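Local coordinates for probable translation initiation factor eIF-2B subunit epsilon (Schizosaccharomyces pombe, PDB 5B04), which acts as a component of the eIF2B complex, which catalyses the exchange of GDP for GTP on the gamma subunit of eukaryotic initiation factor 2, at residues Ser364-Glu369 and Lys381-Asn386; Leu45-Leu50 and Asn347-Arg352. All blocks are in the same frame, centred on the assembly; numbering follows the deposited sequence.

Contact 1 of 2, residues Ser364-Glu369 and Lys381-Asn386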
ATOM      1  N   SER I 364      40.634 -26.066  20.141  1.00 61.90           N
ATOM      2  CA  SER I 364      40.269 -27.402  19.666  1.00 63.08           C
ATOM      3  C   SER I 364      40.553 -28.510  20.681  1.00 69.16           C
ATOM      4  O   SER I 364      40.780 -29.659  20.304  1.00 61.80           O
ATOM      5  CB  SER I 364      40.989 -27.715  18.351  1.00 57.35           C
ATOM      6  OG  SER I 364      40.793 -26.681  17.402  1.00 67.26           O
ATOM      7  N   ALA I 365      40.521 -28.170  21.965  1.00 60.88           N
ATOM      8  CA  ALA I 365      40.816 -29.140  23.016  1.00 65.62           C
ATOM      9  C   ALA I 365      39.548 -29.725  23.631  1.00 66.66           C
ATOM     10  O   ALA I 365      38.435 -29.340  23.271  1.00 68.28           O
ATOM     11  CB  ALA I 365      41.675 -28.497  24.094  1.00 60.06           C
ATOM     12  N   PHE I 366      39.725 -30.661  24.557  1.00 66.24           N
ATOM     13  CA  PHE I 366      38.607 -31.258  25.279  1.00 59.12           C
ATOM     14  C   PHE I 366      38.860 -31.236  26.781  1.00 58.35           C
ATOM     15  O   PHE I 366      39.837 -31.807  27.264  1.00 64.51           O
ATOM     16  CB  PHE I 366      38.360 -32.696  24.819  1.00 54.09           C
ATOM     17  CG  PHE I 366      37.934 -32.812  23.384  1.00 46.01           C
ATOM     18  CD1 PHE I 366      38.876 -32.917  22.376  1.00 48.44           C
ATOM     19  CD2 PHE I 366      36.592 -32.826  23.044  1.00 55.53           C
ATOM     20  CE1 PHE I 366      38.488 -33.028  21.056  1.00 47.59           C
ATOM     21  CE2 PHE I 366      36.197 -32.938  21.725  1.00 61.32           C
ATOM     22  CZ  PHE I 366      37.147 -33.040  20.729  1.00 52.55           C
ATOM     23  N   LEU I 367      37.974 -30.573  27.515  1.00 58.17           N
ATOM     24  CA  LEU I 367      38.076 -30.508  28.967  1.00 46.67           C
ATOM     25  C   LEU I 367      36.866 -31.149  29.627  1.00 58.22           C
ATOM     26  O   LEU I 367      35.730 -30.725  29.408  1.00 66.03           O
ATOM     27  CB  LEU I 367      38.213 -29.059  29.438  1.00 55.76           C
ATOM     28  CG  LEU I 367      39.613 -28.481  29.643  1.00 54.18           C
ATOM     29  CD1 LEU I 367      40.452 -28.565  28.377  1.00 45.99           C
ATOM     30  CD2 LEU I 367      39.495 -27.042  30.114  1.00 71.30           C
ATOM     31  N   TRP I 368      37.109 -32.171  30.435  1.00 62.93           N
ATOM     32  CA  TRP I 368      36.035 -32.816  31.174  1.00 56.28           C
ATOM     33  C   TRP I 368      35.894 -32.115  32.526  1.00 56.58           C
ATOM     34  O   TRP I 368      36.412 -31.013  32.701  1.00 70.48           O
ATOM     35  CB  TRP I 368      36.306 -34.315  31.316  1.00 52.67           C
ATOM     36  CG  TRP I 368      36.398 -35.022  29.980  1.00 58.76           C
ATOM     37  CD1 TRP I 368      36.177 -34.474  28.747  1.00 60.00           C
ATOM     38  CD2 TRP I 368      36.734 -36.398  29.748  1.00 64.09           C
ATOM     39  NE1 TRP I 368      36.355 -35.419  27.767  1.00 52.04           N
ATOM     40  CE2 TRP I 368      36.697 -36.608  28.354  1.00 66.86           C
ATOM     41  CE3 TRP I 368      37.061 -37.471  30.583  1.00 59.25           C
ATOM     42  CZ2 TRP I 368      36.976 -37.846  27.778  1.00 61.65           C
ATOM     43  CZ3 TRP I 368      37.338 -38.700  30.007  1.00 64.68           C
ATOM     44  CH2 TRP I 368      37.293 -38.876  28.619  1.00 51.77           C
ATOM     45  N   GLU I 369      35.196 -32.728  33.474  1.00 47.65           N
ATOM     46  CA  GLU I 369      34.851 -32.030  34.714  1.00 58.64           C
ATOM     47  C   GLU I 369      36.046 -31.740  35.627  1.00 66.75           C
ATOM     48  O   GLU I 369      37.026 -32.482  35.648  1.00 63.49           O
ATOM     49  CB  GLU I 369      33.803 -32.824  35.496  1.00 54.95           C
ATOM     50  CG  GLU I 369      32.429 -32.837  34.851  1.00 61.96           C
ATOM     51  CD  GLU I 369      31.313 -32.944  35.872  1.00 79.92           C
ATOM     52  OE1 GLU I 369      31.586 -32.744  37.075  1.00 71.73           O
ATOM     53  OE2 GLU I 369      30.163 -33.226  35.473  1.00 86.22           O
ATOM     54  N   LYS I 381      44.082 -29.342  20.897  1.00 49.76           N
ATOM     55  CA  LYS I 381      43.801 -30.700  20.429  1.00 58.25           C
ATOM     56  C   LYS I 381      44.235 -31.761  21.430  1.00 74.22           C
ATOM     57  O   LYS I 381      44.991 -32.675  21.097  1.00 73.15           O
ATOM     58  CB  LYS I 381      44.473 -30.953  19.077  1.00 66.07           C
ATOM     59  CG  LYS I 381      43.545 -30.782  17.884  1.00 85.78           C
ATOM     60  CD  LYS I 381      42.312 -31.664  18.020  1.00 79.97           C
ATOM     61  CE  LYS I 381      41.400 -31.542  16.810  1.00 89.24           C
ATOM     62  NZ  LYS I 381      42.040 -32.068  15.572  1.00 81.96           N
ATOM     63  N   ALA I 382      43.751 -31.634  22.659  1.00 71.35           N
ATOM     64  CA  ALA I 382      44.101 -32.571  23.714  1.00 57.21           C
ATOM     65  C   ALA I 382      42.900 -32.871  24.599  1.00 61.11           C
ATOM     66  O   ALA I 382      42.008 -32.037  24.756  1.00 62.58           O
ATOM     67  CB  ALA I 382      45.248 -32.024  24.544  1.00 57.25           C
ATOM     68  N   ILE I 383      42.879 -34.067  25.175  1.00 64.67           N
ATOM     69  CA  ILE I 383      41.818 -34.443  26.097  1.00 61.17           C
ATOM     70  C   ILE I 383      42.328 -34.432  27.532  1.00 54.72           C
ATOM     71  O   ILE I 383      43.312 -35.094  27.861  1.00 61.66           O
ATOM     72  CB  ILE I 383      41.242 -35.831  25.770  1.00 60.80           C
ATOM     73  CG1 ILE I 383      40.664 -35.844  24.353  1.00 58.76           C
ATOM     74  CG2 ILE I 383      40.176 -36.217  26.783  1.00 66.95           C
ATOM     75  CD1 ILE I 383      39.953 -37.130  23.995  1.00 56.68           C
ATOM     76  N   LEU I 384      41.655 -33.661  28.379  1.00 49.91           N
ATOM     77  CA  LEU I 384      42.009 -33.564  29.788  1.00 49.21           C
ATOM     78  C   LEU I 384      40.868 -34.107  30.640  1.00 58.59           C
ATOM     79  O   LEU I 384      39.858 -33.431  30.836  1.00 64.64           O
ATOM     80  CB  LEU I 384      42.322 -32.115  30.177  1.00 52.43           C
ATOM     81  CG  LEU I 384      43.674 -31.489  29.807  1.00 57.60           C
ATOM     82  CD1 LEU I 384      43.927 -31.470  28.303  1.00 51.69           C
ATOM     83  CD2 LEU I 384      43.772 -30.081  30.377  1.00 44.65           C
ATOM     84  N   ALA I 385      41.029 -35.328  31.141  1.00 64.00           N
ATOM     85  CA  ALA I 385      39.970 -35.988  31.899  1.00 59.37           C
ATOM     86  C   ALA I 385      39.708 -35.301  33.238  1.00 58.48           C
ATOM     87  O   ALA I 385      40.293 -34.261  33.536  1.00 56.67           O
ATOM     88  CB  ALA I 385      40.313 -37.451  32.113  1.00 61.33           C
ATOM     89  N   ASN I 386      38.830 -35.892  34.041  1.00 56.02           N
ATOM     90  CA  ASN I 386      38.368 -35.262  35.276  1.00 61.35           C
ATOM     91  C   ASN I 386      39.479 -34.944  36.274  1.00 62.68           C
ATOM     92  O   ASN I 386      40.436 -35.704  36.423  1.00 55.12           O
ATOM     93  CB  ASN I 386      37.318 -36.142  35.957  1.00 54.84           C
ATOM     94  CG  ASN I 386      36.163 -36.488  35.042  1.00 68.52           C
ATOM     95  OD1 ASN I 386      36.022 -35.922  33.960  1.00 76.11           O
ATOM     96  ND2 ASN I 386      35.319 -37.416  35.477  1.00 99.94           N
TER

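Contact 2 of 2, residues Leu45-Leu50 and Asn347-Arg352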
ATOM      1  N   LEU I  45      30.839 -37.040  25.728  1.00 65.74           N
ATOM      2  CA  LEU I  45      31.106 -36.540  24.386  1.00 67.23           C
ATOM      3  C   LEU I  45      31.058 -35.017  24.384  1.00 80.61           C
ATOM      4  O   LEU I  45      32.058 -34.352  24.111  1.00 86.87           O
ATOM      5  CB  LEU I  45      30.103 -37.109  23.384  1.00 58.08           C
ATOM      6  CG  LEU I  45      30.314 -36.698  21.927  1.00 50.07           C
ATOM      7  CD1 LEU I  45      30.275 -37.916  21.024  1.00 56.64           C
ATOM      8  CD2 LEU I  45      29.269 -35.680  21.503  1.00 64.21           C
ATOM      9  N   ALA I  46      29.886 -34.473  24.687  1.00 53.29           N
ATOM     10  CA  ALA I  46      29.721 -33.034  24.840  1.00 60.76           C
ATOM     11  C   ALA I  46      29.032 -32.742  26.167  1.00 61.38           C
ATOM     12  O   ALA I  46      27.855 -32.379  26.197  1.00 63.05           O
ATOM     13  CB  ALA I  46      28.928 -32.457  23.681  1.00 47.69           C
ATOM     14  N   ASN I  47      29.780 -32.913  27.256  1.00 54.26           N
ATOM     15  CA  ASN I  47      29.255 -32.795  28.617  1.00 62.19           C
ATOM     16  C   ASN I  47      28.099 -33.752  28.890  1.00 63.68           C
ATOM     17  O   ASN I  47      27.237 -33.475  29.725  1.00 66.56           O
ATOM     18  CB  ASN I  47      28.813 -31.359  28.907  1.00 52.36           C
ATOM     19  CG  ASN I  47      29.971 -30.455  29.265  1.00 49.35           C
ATOM     20  OD1 ASN I  47      31.075 -30.604  28.743  1.00 51.71           O
ATOM     21  ND2 ASN I  47      29.726 -29.510  30.165  1.00 57.65           N
ATOM     22  N   THR I  48      28.088 -34.880  28.189  1.00 55.54           N
ATOM     23  CA  THR I  48      27.037 -35.875  28.359  1.00 66.37           C
ATOM     24  C   THR I  48      27.557 -37.274  28.026  1.00 68.98           C
ATOM     25  O   THR I  48      28.226 -37.466  27.011  1.00 63.10           O
ATOM     26  CB  THR I  48      25.806 -35.546  27.485  1.00 59.92           C
ATOM     27  OG1 THR I  48      24.915 -36.668  27.458  1.00 72.35           O
ATOM     28  CG2 THR I  48      26.229 -35.206  26.068  1.00 66.23           C
ATOM     29  N   PRO I  49      27.258 -38.250  28.900  1.00 59.31           N
ATOM     30  CA  PRO I  49      27.701 -39.644  28.780  1.00 55.55           C
ATOM     31  C   PRO I  49      27.438 -40.244  27.402  1.00 63.25           C
ATOM     32  O   PRO I  49      26.385 -40.013  26.807  1.00 66.77           O
ATOM     33  CB  PRO I  49      26.881 -40.360  29.853  1.00 56.92           C
ATOM     34  CG  PRO I  49      26.670 -39.319  30.890  1.00 51.58           C
ATOM     35  CD  PRO I  49      26.477 -38.034  30.131  1.00 65.31           C
ATOM     36  N   LEU I  50      28.404 -41.015  26.913  1.00 61.88           N
ATOM     37  CA  LEU I  50      28.374 -41.544  25.556  1.00 50.40           C
ATOM     38  C   LEU I  50      27.224 -42.521  25.326  1.00 49.02           C
ATOM     39  O   LEU I  50      26.761 -42.688  24.199  1.00 52.33           O
ATOM     40  CB  LEU I  50      29.705 -42.229  25.241  1.00 50.80           C
ATOM     41  CG  LEU I  50      30.146 -42.249  23.781  1.00 60.27           C
ATOM     42  CD1 LEU I  50      30.191 -40.835  23.233  1.00 54.41           C
ATOM     43  CD2 LEU I  50      31.502 -42.914  23.658  1.00 61.88           C
ATOM     44  N   ASN I 347      36.879 -23.383  19.829  1.00 56.48           N
ATOM     45  CA  ASN I 347      36.626 -24.720  19.294  1.00 59.54           C
ATOM     46  C   ASN I 347      36.875 -25.834  20.316  1.00 63.38           C
ATOM     47  O   ASN I 347      37.158 -26.973  19.950  1.00 70.96           O
ATOM     48  CB  ASN I 347      37.478 -24.954  18.035  1.00 54.40           C
ATOM     49  CG  ASN I 347      37.000 -26.138  17.210  1.00 60.72           C
ATOM     50  OD1 ASN I 347      35.821 -26.495  17.237  1.00 65.85           O
ATOM     51  ND2 ASN I 347      37.917 -26.754  16.474  1.00 57.12           N
ATOM     52  N   THR I 348      36.756 -25.511  21.600  1.00 57.68           N
ATOM     53  CA  THR I 348      36.960 -26.517  22.640  1.00 58.17           C
ATOM     54  C   THR I 348      35.680 -26.824  23.409  1.00 57.65           C
ATOM     55  O   THR I 348      34.743 -26.027  23.428  1.00 51.66           O
ATOM     56  CB  THR I 348      38.033 -26.084  23.657  1.00 63.08           C
ATOM     57  OG1 THR I 348      37.431 -25.276  24.676  1.00 66.24           O
ATOM     58  CG2 THR I 348      39.139 -25.307  22.977  1.00 60.68           C
ATOM     59  N   ILE I 349      35.659 -27.989  24.047  1.00 61.37           N
ATOM     60  CA  ILE I 349      34.550 -28.383  24.906  1.00 62.52           C
ATOM     61  C   ILE I 349      35.022 -28.451  26.355  1.00 56.95           C
ATOM     62  O   ILE I 349      36.038 -29.077  26.657  1.00 57.58           O
ATOM     63  CB  ILE I 349      33.961 -29.742  24.481  1.00 40.50           C
ATOM     64  CG1 ILE I 349      33.351 -29.640  23.083  1.00 55.42           C
ATOM     65  CG2 ILE I 349      32.916 -30.209  25.479  1.00 51.70           C
ATOM     66  CD1 ILE I 349      32.891 -30.965  22.515  1.00 72.26           C
ATOM     67  N   ILE I 350      34.288 -27.794  27.248  1.00 54.58           N
ATOM     68  CA  ILE I 350      34.679 -27.712  28.650  1.00 45.17           C
ATOM     69  C   ILE I 350      33.593 -28.260  29.571  1.00 53.71           C
ATOM     70  O   ILE I 350      32.438 -27.843  29.503  1.00 57.43           O
ATOM     71  CB  ILE I 350      34.997 -26.261  29.053  1.00 53.47           C
ATOM     72  CG1 ILE I 350      36.123 -25.705  28.178  1.00 54.16           C
ATOM     73  CG2 ILE I 350      35.373 -26.183  30.524  1.00 53.89           C
ATOM     74  CD1 ILE I 350      36.394 -24.236  28.394  1.00 58.47           C
ATOM     75  N   GLY I 351      33.975 -29.194  30.437  1.00 54.18           N
ATOM     76  CA  GLY I 351      33.036 -29.813  31.353  1.00 53.26           C
ATOM     77  C   GLY I 351      32.613 -28.908  32.495  1.00 57.86           C
ATOM     78  O   GLY I 351      32.985 -27.736  32.547  1.00 52.64           O
ATOM     79  N   ARG I 352      31.828 -29.462  33.414  1.00 66.33           N
ATOM     80  CA  ARG I 352      31.339 -28.719  34.570  1.00 58.40           C
ATOM     81  C   ARG I 352      32.460 -28.357  35.541  1.00 70.52           C
ATOM     82  O   ARG I 352      33.428 -29.105  35.693  1.00 78.37           O
ATOM     83  CB  ARG I 352      30.270 -29.528  35.310  1.00 58.81           C
ATOM     84  CG  ARG I 352      28.939 -29.654  34.587  1.00 53.39           C
ATOM     85  CD  ARG I 352      27.890 -28.759  35.228  1.00 57.80           C
ATOM     86  NE  ARG I 352      26.541 -29.055  34.754  1.00 67.59           N
ATOM     87  CZ  ARG I 352      25.697 -29.877  35.372  1.00 62.60           C
ATOM     88  NH1 ARG I 352      26.064 -30.489  36.490  1.00 66.36           N
ATOM     89  NH2 ARG I 352      24.488 -30.089  34.872  1.00 67.01           N
TER

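Contact 1 of 2, residues Ser364-Glu369 and Lys381-Asn386
Trp368 lays its indole across Ile383 and Ala385 of the neighbouring coil. Ile383 CG2 sits 3.6 Å above the indole plane, offset toward the rim beside CZ2 and CE2. Farther round the ring, Trp368 CE3 meets Ala385 CB at 3.6 Å. With CG anti to the carbonyl carbon (chi1 -61°), Trp368 CG stands beside its own backbone N and therefore close to Leu384 O, the acceptor of that N-H. Ile383 serves two aromatic neighbours, for its other branch, CG1, approaches Phe366 CB at 3.9 Å, the two side chains meeting obliquely. Asn386 OD1 lies at the indole edge, near the ring plane; the same oxygen takes a weak hydrogen bond from Glu369 N (3.3 Å), and the amide is turned 67° from the indole. On the other face of the sheet, Leu367 and Leu384 run alongside each other in the same direction, CD1 of Leu367 against CD2 of Leu384.

These pairs are stacked in parallel register, as expected of successive coils in the left-handed beta-helix to which this domain's family belongs. Phe366 N donates to Ala382 O (2.7 Å), Leu384 N to Phe366 O (2.8 Å) and Trp368 N to Leu384 O (3.1 Å), so the backbone of Phe366 is gripped through both its N and its O. At the preceding corner, Ser364 and Lys381 both adopt positive phi, and the aliphatic chain of Lys381 folds over Ser364, CD lying 3.4 Å from Ser364 O.

Outside the two strands, Ile373 meets both leucines in the interior of the coil. Helix 277-288 covers the Phe366 and Ile383 face: its Tyr280 meets the Phe366 ring, and Trp368 NE1 donates a hydrogen bond to Tyr280 OH, while Leu34 and Leu43 pack on the indole.

Contact 2 of 2, residues Leu45-Leu50 and Asn347-Arg352
Ile349 turns its CD1 end to Leu45 O and Ala46 CB, and its CG2 methyl to Ala46 CA and Asn47. Its CG1 is anti to the carbonyl carbon (chi1 -64°), and the outer methyl CD1 continues extended to lie 3.8 Å from Leu45 O and 4.4 Å from Ala46 CB. CG2, anti to the backbone N, instead approaches Ala46 CA at 4.3 Å and the side chain of Asn47.

Asn47 points its CB at the strand. Its backbone has left-handed values (phi 58°), and the side chain (chi1 -80°) sets CG 3.6 Å from Ile350 O and 3.8 Å from Gly351 CA. The loop before helix 50-61, part of the nucleotidyltransferase-like GT-A region, thereby docks on a coil of the left-handed beta-helix (LbH) domain, joining two domains distant in sequence. Within the loop a backbone bond from Leu45 N to Thr48 O (2.9 Å) closes the turn that carries Ala46 and Asn47.

Leu45 directs its own side chain away from the strand, onto Ile283, Ser284 and Val287 of helix 277-288. Leu332, on the adjacent coil, packs against Ala46, Asn47 and Ile349, and the guanidinium of Arg352 is engaged by Glu316 in a salt bridge.

Strands 349-350, 366-367 and 383-384 follow one another in a single sheet: contact 1 pairs the last two, and contact 2 brings an N-terminal loop onto the first, so one face of the beta-helix serves both the stacking of coils and the docking of another domain. Their centres lie about 8 Å apart. A probable hydrogen bond from Leu367 N to Ile349 O, 2.6 Å long, joins them directly, and Thr348 packs against Ser364 and Ala365 near the corner. Helix 277-288 reaches both contacts. Neither contact is touched by another chain of the assembly.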